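HD domain protein (Enterococcus faecalis, PDB 4LRL) probably hydrolyses deoxyribonucleoside triphosphates as a metal-dependent HD-domain phosphohydrolase whose activity is regulated allosterically by bound nucleotides. Local coordinates at residues Leu459-Glu462 against Thr463-Phe467; Arg174-Ala177 against Asp178-Glu181; Arg99-Cys102 against Glu103-Arg107. All coordinates share one frame; numbering follows the deposited sequence. Where two conformers were deposited one is given.

Contact 1: residues Leu459-Glu462 against Thr463-Phe467; sequences LFDE and TYREF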
ATOM      1  N   LEU C 459     -22.297   6.707 -47.526  1.00105.95           N
ATOM      2  CA  LEU C 459     -21.763   7.621 -48.548  1.00103.18           C
ATOM      3  C   LEU C 459     -20.243   7.519 -48.763  1.00 94.74           C
ATOM      4  O   LEU C 459     -19.760   7.671 -49.884  1.00 93.73           O
ATOM      5  CB  LEU C 459     -22.177   9.069 -48.251  1.00105.71           C
ATOM      6  CG  LEU C 459     -22.260  10.028 -49.446  1.00107.90           C
ATOM      7  CD1 LEU C 459     -23.466  10.950 -49.320  1.00115.24           C
ATOM      8  CD2 LEU C 459     -20.972  10.831 -49.628  1.00101.64           C
ATOM      9  N   PHE C 460     -19.498   7.257 -47.698  1.00 89.16           N
ATOM     10  CA  PHE C 460     -18.052   7.063 -47.820  1.00 81.72           C
ATOM     11  C   PHE C 460     -17.619   5.661 -47.375  1.00 78.90           C
ATOM     12  O   PHE C 460     -16.444   5.429 -47.086  1.00 73.92           O
ATOM     13  CB  PHE C 460     -17.297   8.140 -47.028  1.00 77.94           C
ATOM     14  CG  PHE C 460     -17.435   9.537 -47.589  1.00 79.22           C
ATOM     15  CD1 PHE C 460     -17.050   9.825 -48.901  1.00 78.85           C
ATOM     16  CD2 PHE C 460     -17.917  10.574 -46.791  1.00 81.02           C
ATOM     17  CE1 PHE C 460     -17.169  11.122 -49.417  1.00 80.82           C
ATOM     18  CE2 PHE C 460     -18.038  11.874 -47.297  1.00 83.38           C
ATOM     19  CZ  PHE C 460     -17.663  12.147 -48.613  1.00 82.91           C
ATOM     20  N   ASP C 461     -18.576   4.732 -47.344  1.00 82.61           N
ATOM     21  CA  ASP C 461     -18.371   3.389 -46.780  1.00 81.16           C
ATOM     22  C   ASP C 461     -17.174   2.611 -47.319  1.00 76.14           C
ATOM     23  O   ASP C 461     -16.471   1.965 -46.541  1.00 73.14           O
ATOM     24  CB  ASP C 461     -19.646   2.535 -46.895  1.00 87.87           C
ATOM     25  CG  ASP C 461     -20.378   2.382 -45.561  1.00 91.28           C
ATOM     26  OD1 ASP C 461     -19.841   2.821 -44.515  1.00 87.92           O
ATOM     27  OD2 ASP C 461     -21.492   1.809 -45.560  1.00 97.62           O
ATOM     28  N   GLU C 462     -16.946   2.671 -48.630  1.00 75.38           N
ATOM     29  CA  GLU C 462     -15.857   1.909 -49.244  1.00 71.82           C
ATOM     30  C   GLU C 462     -14.480   2.478 -48.884  1.00 65.32           C
ATOM     31  O   GLU C 462     -13.510   1.732 -48.760  1.00 62.32           O
ATOM     32  CB  GLU C 462     -16.042   1.772 -50.766  1.00 74.67           C
ATOM     33  CG  GLU C 462     -15.628   2.985 -51.592  1.00 74.80           C
ATOM     34  CD  GLU C 462     -15.699   2.736 -53.099  1.00 79.64           C
ATOM     35  OE1 GLU C 462     -14.674   2.969 -53.783  1.00 78.35           O
ATOM     36  OE2 GLU C 462     -16.769   2.319 -53.601  1.00 84.94           O
ATOM     37  N   THR C 463     -14.423   3.797 -48.703  1.00 63.28           N
ATOM     38  CA  THR C 463     -13.229   4.493 -48.239  1.00 58.01           C
ATOM     39  C   THR C 463     -12.884   4.081 -46.809  1.00 55.54           C
ATOM     40  O   THR C 463     -11.720   3.812 -46.501  1.00 52.05           O
ATOM     41  CB  THR C 463     -13.412   6.023 -48.323  1.00 58.26           C
ATOM     42  OG1 THR C 463     -13.853   6.372 -49.640  1.00 61.58           O
ATOM     43  CG2 THR C 463     -12.110   6.752 -48.029  1.00 53.87           C
ATOM     44  N   TYR C 464     -13.900   4.014 -45.947  1.00 57.71           N
ATOM     45  CA  TYR C 464     -13.722   3.527 -44.571  1.00 56.34           C
ATOM     46  C   TYR C 464     -13.211   2.083 -44.543  1.00 55.57           C
ATOM     47  O   TYR C 464     -12.326   1.753 -43.748  1.00 52.87           O
ATOM     48  CB  TYR C 464     -15.018   3.659 -43.757  1.00 60.37           C
ATOM     49  CG  TYR C 464     -15.444   5.088 -43.466  1.00 60.91           C
ATOM     50  CD1 TYR C 464     -14.616   5.953 -42.749  1.00 57.35           C
ATOM     51  CD2 TYR C 464     -16.685   5.568 -43.895  1.00 65.46           C
ATOM     52  CE1 TYR C 464     -15.000   7.259 -42.481  1.00 57.98           C
ATOM     53  CE2 TYR C 464     -17.081   6.875 -43.624  1.00 66.47           C
ATOM     54  CZ  TYR C 464     -16.232   7.710 -42.919  1.00 62.88           C
ATOM     55  OH  TYR C 464     -16.613   9.001 -42.644  1.00 65.18           O
ATOM     56  N   ARG C 465     -13.766   1.240 -45.417  1.00 58.12           N
ATOM     57  CA  ARG C 465     -13.310  -0.141 -45.525  0.50 58.31           C
ATOM     58  C   ARG C 465     -11.893  -0.213 -46.105  1.00 54.67           C
ATOM     59  O   ARG C 465     -11.065  -0.978 -45.613  1.00 53.51           O
ATOM     60  CB  ARG C 465     -14.301  -0.999 -46.319  0.50 62.82           C
ATOM     61  CG  ARG C 465     -15.599  -1.290 -45.560  0.50 67.06           C
ATOM     62  CD  ARG C 465     -16.480  -2.295 -46.291  0.50 71.51           C
ATOM     63  NE  ARG C 465     -16.869  -1.833 -47.621  0.50 72.52           N
ATOM     64  CZ  ARG C 465     -17.985  -1.159 -47.885  0.50 75.89           C
ATOM     65  NH1 ARG C 465     -18.831  -0.861 -46.907  0.50 78.09           N
ATOM     66  NH2 ARG C 465     -18.256  -0.780 -49.128  0.50 77.11           N
ATOM     67  N   GLU C 466     -11.611   0.598 -47.117  1.00 53.47           N
ATOM     68  CA  GLU C 466     -10.280   0.653 -47.711  1.00 50.91           C
ATOM     69  C   GLU C 466      -9.256   1.063 -46.654  1.00 47.46           C
ATOM     70  O   GLU C 466      -8.263   0.369 -46.444  1.00 46.41           O
ATOM     71  CB  GLU C 466     -10.257   1.604 -48.915  1.00 50.74           C
ATOM     72  CG  GLU C 466      -8.870   1.844 -49.527  1.00 49.73           C
ATOM     73  CD  GLU C 466      -8.301   0.645 -50.274  1.00 51.19           C
ATOM     74  OE1 GLU C 466      -8.874  -0.463 -50.200  1.00 53.15           O
ATOM     75  OE2 GLU C 466      -7.262   0.815 -50.939  1.00 50.18           O
ATOM     76  N   PHE C 467      -9.531   2.168 -45.967  1.00 46.36           N
ATOM     77  CA  PHE C 467      -8.696   2.616 -44.862  1.00 43.68           C
ATOM     78  C   PHE C 467      -8.468   1.530 -43.799  1.00 44.14           C
ATOM     79  O   PHE C 467      -7.320   1.285 -43.398  1.00 42.78           O
ATOM     80  CB  PHE C 467      -9.278   3.876 -44.211  1.00 43.36           C
ATOM     81  CG  PHE C 467      -8.441   4.397 -43.083  1.00 40.84           C
ATOM     82  CD1 PHE C 467      -7.503   5.402 -43.306  1.00 37.90           C
ATOM     83  CD2 PHE C 467      -8.564   3.858 -41.799  1.00 40.47           C
ATOM     84  CE1 PHE C 467      -6.710   5.874 -42.260  1.00 37.02           C
ATOM     85  CE2 PHE C 467      -7.781   4.327 -40.748  1.00 38.86           C
ATOM     86  CZ  PHE C 467      -6.853   5.336 -40.975  1.00 36.97           C
TER
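Phe460 and Tyr464 touch through one apolar contact, Phe460 CB against Tyr464 CE2 at 3.6 Å, at the start of helix 461-468. The tyrosine ring runs alongside the opening turn, with Asp461 CA at its edge, because its CG stands anti to its own carbonyl carbon (chi1 -68°). The phenylalanine ring leads off elsewhere and takes Leu459 CD2 over one face.

Backbone bonds make the turn. Phe460 occupies the N-cap position, and its O accepts Tyr464 N at 3.1 Å in a nearly straight bond and Thr463 N in a weak, bent one. Arg465 N to Asp461 O and Glu466 N to Glu462 O carry the helical pattern on.

The charged groups approach without forming a salt bridge. Arg465 has two deposited conformers, so its placing is doubtful; in one, the guanidinium lays a face over Asp461 O and NH1 remains 4.0 Å from Asp461 OD2. Elsewhere, Glu466 OE2 bonds to Tyr370, tying this helix to helix 361-377.

An acidic Asp461 in the first turn would be expected to suit the positive end of the helix dipole, and the buried Asp461 and the exposed, mobile Arg465 probably attract each other only loosely.

Contact 2: residues Arg174-Ala177 against Asp178-Glu181; sequences RVSA and DFPE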
ATOM      1  N   ARG C 174      18.394  39.433  -2.526  1.00 58.06           N
ATOM      2  CA  ARG C 174      18.416  39.808  -1.122  1.00 59.82           C
ATOM      3  C   ARG C 174      19.308  38.860  -0.310  1.00 59.32           C
ATOM      4  O   ARG C 174      19.848  39.260   0.722  1.00 61.23           O
ATOM      5  CB  ARG C 174      16.992  39.831  -0.566  1.00 59.79           C
ATOM      6  CG  ARG C 174      16.837  40.446   0.806  1.00 62.76           C
ATOM      7  CD  ARG C 174      15.411  40.295   1.294  1.00 64.28           C
ATOM      8  NE  ARG C 174      15.312  40.459   2.743  1.00 67.30           N
ATOM      9  CZ  ARG C 174      14.208  40.216   3.449  1.00 67.74           C
ATOM     10  NH1 ARG C 174      13.102  39.800   2.842  1.00 66.51           N
ATOM     11  NH2 ARG C 174      14.211  40.391   4.764  1.00 69.25           N
ATOM     12  N   VAL C 175      19.474  37.619  -0.769  1.00 57.24           N
ATOM     13  CA  VAL C 175      20.457  36.715  -0.155  1.00 56.87           C
ATOM     14  C   VAL C 175      21.847  37.335  -0.297  1.00 59.06           C
ATOM     15  O   VAL C 175      22.551  37.553   0.693  1.00 60.49           O
ATOM     16  CB  VAL C 175      20.450  35.296  -0.787  1.00 54.65           C
ATOM     17  CG1 VAL C 175      21.566  34.431  -0.193  1.00 53.98           C
ATOM     18  CG2 VAL C 175      19.090  34.616  -0.617  1.00 52.03           C
ATOM     19  N   SER C 176      22.225  37.607  -1.545  1.00 59.41           N
ATOM     20  CA  SER C 176      23.410  38.395  -1.883  1.00 61.57           C
ATOM     21  C   SER C 176      23.353  38.747  -3.370  1.00 61.78           C
ATOM     22  O   SER C 176      22.719  38.032  -4.161  1.00 59.95           O
ATOM     23  CB  SER C 176      24.703  37.642  -1.552  1.00 61.62           C
ATOM     24  OG  SER C 176      24.827  36.452  -2.305  1.00 59.70           O
ATOM     25  N   ALA C 177      24.013  39.843  -3.740  1.00 63.90           N
ATOM     26  CA  ALA C 177      24.006  40.349  -5.121  1.00 64.39           C
ATOM     27  C   ALA C 177      24.227  39.273  -6.198  1.00 62.54           C
ATOM     28  O   ALA C 177      23.553  39.275  -7.228  1.00 61.96           O
ATOM     29  CB  ALA C 177      25.024  41.485  -5.276  1.00 66.97           C
ATOM     30  N   ASP C 178      25.159  38.358  -5.934  1.00 61.79           N
ATOM     31  CA  ASP C 178      25.598  37.343  -6.895  1.00 60.59           C
ATOM     32  C   ASP C 178      24.800  36.042  -6.811  1.00 57.56           C
ATOM     33  O   ASP C 178      24.983  35.137  -7.631  1.00 56.77           O
ATOM     34  CB  ASP C 178      27.075  37.028  -6.658  1.00 62.03           C
ATOM     35  CG  ASP C 178      27.353  36.560  -5.232  1.00 63.07           C
ATOM     36  OD1 ASP C 178      28.313  35.788  -5.032  1.00 65.22           O
ATOM     37  OD2 ASP C 178      26.614  36.961  -4.305  1.00 64.60           O
ATOM     38  N   PHE C 179      23.919  35.947  -5.820  1.00 55.99           N
ATOM     39  CA  PHE C 179      23.181  34.710  -5.569  1.00 52.93           C
ATOM     40  C   PHE C 179      22.261  34.269  -6.715  1.00 50.90           C
ATOM     41  O   PHE C 179      22.217  33.076  -7.031  1.00 49.39           O
ATOM     42  CB  PHE C 179      22.411  34.785  -4.248  1.00 52.74           C
ATOM     43  CG  PHE C 179      22.047  33.445  -3.687  1.00 50.57           C
ATOM     44  CD1 PHE C 179      23.030  32.592  -3.200  1.00 50.56           C
ATOM     45  CD2 PHE C 179      20.720  33.040  -3.637  1.00 49.13           C
ATOM     46  CE1 PHE C 179      22.697  31.345  -2.679  1.00 49.74           C
ATOM     47  CE2 PHE C 179      20.372  31.803  -3.114  1.00 47.92           C
ATOM     48  CZ  PHE C 179      21.359  30.949  -2.637  1.00 48.05           C
ATOM     49  N   PRO C 180      21.530  35.219  -7.342  1.00 51.02           N
ATOM     50  CA  PRO C 180      20.662  34.837  -8.462  1.00 49.32           C
ATOM     51  C   PRO C 180      21.403  34.123  -9.595  1.00 48.66           C
ATOM     52  O   PRO C 180      20.936  33.074 -10.056  1.00 46.47           O
ATOM     53  CB  PRO C 180      20.105  36.178  -8.946  1.00 51.00           C
ATOM     54  CG  PRO C 180      20.148  37.049  -7.748  1.00 52.47           C
ATOM     55  CD  PRO C 180      21.400  36.655  -7.026  1.00 52.87           C
ATOM     56  N   GLU C 181      22.548  34.673 -10.016  1.00 50.25           N
ATOM     57  CA  GLU C 181      23.377  34.083 -11.072  0.50 50.24           C
ATOM     58  C   GLU C 181      23.806  32.670 -10.679  1.00 48.60           C
ATOM     59  O   GLU C 181      23.744  31.737 -11.479  1.00 47.48           O
ATOM     60  CB  GLU C 181      24.595  34.978 -11.347  0.50 52.69           C
ATOM     61  CG  GLU C 181      25.595  34.444 -12.371  0.50 53.80           C
ATOM     62  CD  GLU C 181      26.782  33.737 -11.728  0.50 55.07           C
ATOM     63  OE1 GLU C 181      27.205  34.151 -10.624  0.50 55.60           O
ATOM     64  OE2 GLU C 181      27.297  32.774 -12.335  0.50 54.75           O
TER
HETATM   65  O   HOH W   1      23.363  37.924  -9.383  1.00 50.52           O
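Val175 meets Phe179 across a type I beta turn, Ser176 to Phe179, which joins helix 167-175 to helix 179-187 in a short connection between two consecutive helices. Phe179 can be followed outward from its backbone. Its N closes the turn on Ser176 O at 2.9 Å, arriving well above the carbonyl plane. CB lies 3.5 Å from Ser176 OG, and CG, anti to the backbone N (chi1 -159°), swings the ring under the valine. CD2 comes within 3.6 Å of Val175 CB, while CE2 approaches CG2 more distantly. Val175 CG1 sits over the centre of the ring face in a CH-pi contact, 3.7 Å from the centroid and 13° off the normal. A branched valine suits this place because CB and both methyls can spread over a flat aromatic surface. Beyond the turn, Phe179 packs on Leu172 and on Ile126 and Cys129 of helix 124-133, so a large apolar ring fits its buried setting.

Pro180 suits the first turn of a helix, where a residue lacking an N-H costs no helical bond; its CD rests 3.4 Å from Ser176 O. Water bonded to Ala177 O makes a weak link to Glu181 N. Asp178 OD1 forms a salt bridge with Lys182, leaving the other oxygen for the serine: Ser176 OG donates to Asp178 OD2 at 2.7 Å, nearly along the carboxylate C-O axis.

Contact 3: residues Arg99-Cys102 against Glu103-Arg107; sequences RRIC and EIFQR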
ATOM      1  N   ARG C  99      16.484  18.240   0.358  1.00 33.49           N
ATOM      2  CA  ARG C  99      16.728  18.566   1.760  1.00 34.30           C
ATOM      3  C   ARG C  99      17.120  17.307   2.532  1.00 34.87           C
ATOM      4  O   ARG C  99      18.039  17.331   3.349  1.00 36.08           O
ATOM      5  CB  ARG C  99      15.513  19.245   2.389  1.00 34.42           C
ATOM      6  CG  ARG C  99      15.733  19.708   3.817  1.00 35.34           C
ATOM      7  CD  ARG C  99      14.413  19.943   4.537  1.00 36.55           C
ATOM      8  NE  ARG C  99      13.647  18.722   4.778  1.00 36.09           N
ATOM      9  CZ  ARG C  99      13.918  17.801   5.709  1.00 37.73           C
ATOM     10  NH1 ARG C  99      14.964  17.931   6.526  1.00 38.23           N
ATOM     11  NH2 ARG C  99      13.126  16.731   5.830  1.00 36.02           N
ATOM     12  N   ARG C 100      16.444  16.198   2.252  1.00 34.44           N
ATOM     13  CA  ARG C 100      16.764  14.946   2.943  1.00 34.82           C
ATOM     14  C   ARG C 100      18.176  14.483   2.610  1.00 35.19           C
ATOM     15  O   ARG C 100      18.895  14.018   3.498  1.00 36.25           O
ATOM     16  CB  ARG C 100      15.720  13.870   2.649  1.00 33.78           C
ATOM     17  CG  ARG C 100      14.382  14.189   3.297  1.00 34.36           C
ATOM     18  CD  ARG C 100      13.281  13.234   2.917  1.00 34.36           C
ATOM     19  NE  ARG C 100      11.986  13.776   3.342  1.00 39.66           N
ATOM     20  CZ  ARG C 100      10.822  13.124   3.317  1.00 39.69           C
ATOM     21  NH1 ARG C 100       9.720  13.737   3.730  1.00 39.15           N
ATOM     22  NH2 ARG C 100      10.752  11.865   2.891  1.00 39.85           N
ATOM     23  N   ILE C 101      18.572  14.648   1.345  1.00 34.49           N
ATOM     24  CA  ILE C 101      19.914  14.261   0.884  1.00 35.32           C
ATOM     25  C   ILE C 101      21.011  15.111   1.528  1.00 36.81           C
ATOM     26  O   ILE C 101      22.008  14.574   2.001  1.00 37.41           O
ATOM     27  CB  ILE C 101      20.040  14.300  -0.675  1.00 34.60           C
ATOM     28  CG1 ILE C 101      19.019  13.347  -1.295  1.00 33.20           C
ATOM     29  CG2 ILE C 101      21.461  13.931  -1.121  1.00 34.16           C
ATOM     30  CD1 ILE C 101      18.945  13.377  -2.810  1.00 33.72           C
ATOM     31  N   CYS C 102      20.809  16.433   1.539  1.00 37.61           N
ATOM     32  CA  CYS C 102      21.734  17.372   2.159  1.00 39.80           C
ATOM     33  C   CYS C 102      21.909  17.080   3.644  1.00 41.17           C
ATOM     34  O   CYS C 102      23.014  17.164   4.176  1.00 42.62           O
ATOM     35  CB  CYS C 102      21.238  18.802   1.974  1.00 39.90           C
ATOM     36  SG  CYS C 102      21.363  19.426   0.294  1.00 41.25           S
ATOM     37  N   GLU C 103      20.803  16.736   4.294  1.00 41.35           N
ATOM     38  CA  GLU C 103      20.780  16.390   5.705  1.00 43.04           C
ATOM     39  C   GLU C 103      21.652  15.156   5.967  1.00 43.25           C
ATOM     40  O   GLU C 103      22.505  15.170   6.854  1.00 44.62           O
ATOM     41  CB  GLU C 103      19.331  16.151   6.147  1.00 42.70           C
ATOM     42  CG  GLU C 103      19.136  16.041   7.639  1.00 46.93           C
ATOM     43  CD  GLU C 103      19.126  17.385   8.360  1.00 50.77           C
ATOM     44  OE1 GLU C 103      18.751  18.408   7.751  1.00 51.82           O
ATOM     45  OE2 GLU C 103      19.481  17.412   9.555  1.00 55.27           O
ATOM     46  N   ILE C 104      21.439  14.110   5.171  1.00 42.14           N
ATOM     47  CA  ILE C 104      22.227  12.877   5.236  1.00 42.72           C
ATOM     48  C   ILE C 104      23.702  13.145   4.907  1.00 43.34           C
ATOM     49  O   ILE C 104      24.600  12.653   5.591  1.00 44.37           O
ATOM     50  CB  ILE C 104      21.626  11.799   4.287  1.00 41.71           C
ATOM     51  CG1 ILE C 104      20.297  11.280   4.852  1.00 41.83           C
ATOM     52  CG2 ILE C 104      22.582  10.639   4.068  1.00 42.46           C
ATOM     53  CD1 ILE C 104      19.367  10.655   3.803  1.00 41.26           C
ATOM     54  N   PHE C 105      23.934  13.941   3.868  1.00 42.68           N
ATOM     55  CA  PHE C 105      25.284  14.297   3.432  1.00 43.51           C
ATOM     56  C   PHE C 105      26.025  15.016   4.543  1.00 45.56           C
ATOM     57  O   PHE C 105      27.207  14.747   4.786  1.00 46.61           O
ATOM     58  CB  PHE C 105      25.227  15.192   2.193  1.00 42.41           C
ATOM     59  CG  PHE C 105      25.161  14.443   0.882  1.00 41.46           C
ATOM     60  CD1 PHE C 105      25.467  15.096  -0.313  1.00 40.38           C
ATOM     61  CD2 PHE C 105      24.811  13.089   0.835  1.00 41.21           C
ATOM     62  CE1 PHE C 105      25.414  14.429  -1.538  1.00 39.77           C
ATOM     63  CE2 PHE C 105      24.754  12.406  -0.384  1.00 41.18           C
ATOM     64  CZ  PHE C 105      25.060  13.081  -1.577  1.00 40.66           C
ATOM     65  N   GLN C 106      25.327  15.928   5.222  1.00 45.86           N
ATOM     66  CA  GLN C 106      25.962  16.739   6.256  1.00 48.02           C
ATOM     67  C   GLN C 106      26.324  15.921   7.490  1.00 49.45           C
ATOM     68  O   GLN C 106      27.431  16.055   8.012  1.00 51.00           O
ATOM     69  CB  GLN C 106      25.118  17.976   6.613  1.00 47.96           C
ATOM     70  CG  GLN C 106      25.629  18.817   7.808  1.00 50.06           C
ATOM     71  CD  GLN C 106      27.118  19.202   7.731  1.00 53.45           C
ATOM     72  OE1 GLN C 106      27.713  19.282   6.651  1.00 53.54           O
ATOM     73  NE2 GLN C 106      27.722  19.445   8.894  1.00 54.73           N
ATOM     74  N   ARG C 107      25.425  15.049   7.937  1.00 49.34           N
ATOM     75  CA  ARG C 107      25.699  14.315   9.179  1.00 51.57           C
ATOM     76  C   ARG C 107      26.569  13.049   9.037  1.00 51.56           C
ATOM     77  O   ARG C 107      27.069  12.534  10.031  1.00 53.08           O
ATOM     78  CB  ARG C 107      24.415  14.064   9.991  1.00 51.77           C
ATOM     79  CG  ARG C 107      23.708  12.751   9.733  1.00 53.72           C
ATOM     80  CD  ARG C 107      22.539  12.567  10.707  1.00 57.73           C
ATOM     81  NE  ARG C 107      21.463  13.543  10.490  1.00 58.95           N
ATOM     82  CZ  ARG C 107      20.181  13.235  10.292  1.00 59.62           C
ATOM     83  NH1 ARG C 107      19.291  14.205  10.118  1.00 59.94           N
ATOM     84  NH2 ARG C 107      19.775  11.967  10.280  1.00 59.69           N
TER
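Ile101 and Phe105, one helical turn apart, run side by side and point the same way, with Ile101 CG2 over the middle of the phenylalanine ring. This CH-pi contact brings the methyl 3.7 Å from the ring centroid, 14° off the normal. The isoleucine's branch at CB supplies it: CG2 stands anti to the backbone N, beside the carbonyl carbon, while CG1 (chi1 -59°) is turned elsewhere. Ile104 lays its CG1 and CD1 against Arg100 O, each 3.4 Å away.

Glu103 faces two arginines of the helix but bonds to one. Its OE2 receives Arg107 NH1 at 3.3 Å in a salt bridge, met on the anti side of the carboxylate and in the plane of the guanidinium. Its OE1 lies at the edge of the Arg99 guanidinium, 4.0 Å from NH1, beyond a salt bridge, and makes a long, weak ion pair with Arg124. Arg99 is instead paired through NH2 with Glu96, which also holds Arg100 NE.

The helix backbone sets the spacing of these pairs, for example through Phe105 N to Ile101 O at 2.8 Å. Farther out, Ile101 and Phe105 pack on Ile235 of strand 235-238, and Leu232 of helix 228-234 touches both Ile101 and Ile104. These are i to i+4 pairs along an alpha-helix, here helix 87-108 of the HD domain, whose earlier residue His90 helps bind the nickel ion.

Along the chain the order is contact 3, contact 2, contact 1. Contacts 3 and 2 both belong to the HD domain: their centres are 23 Å apart, their nearest atoms about 12 Å, and they do not touch. Both have side chains on helix 124-133, which thus lies against helix 87-108 and against the turn between helices 167-175 and 179-187. Contact 1, on helix 461-468 in the HD-associated region, is on the opposite side of the chain's centre, with its centre 65 Å from that of contact 2 and 64 Å from that of contact 3. The three contacts thus shape individual helices and a turn, two in the metal-binding HD domain and one in the C-terminal part, far apart in the chain.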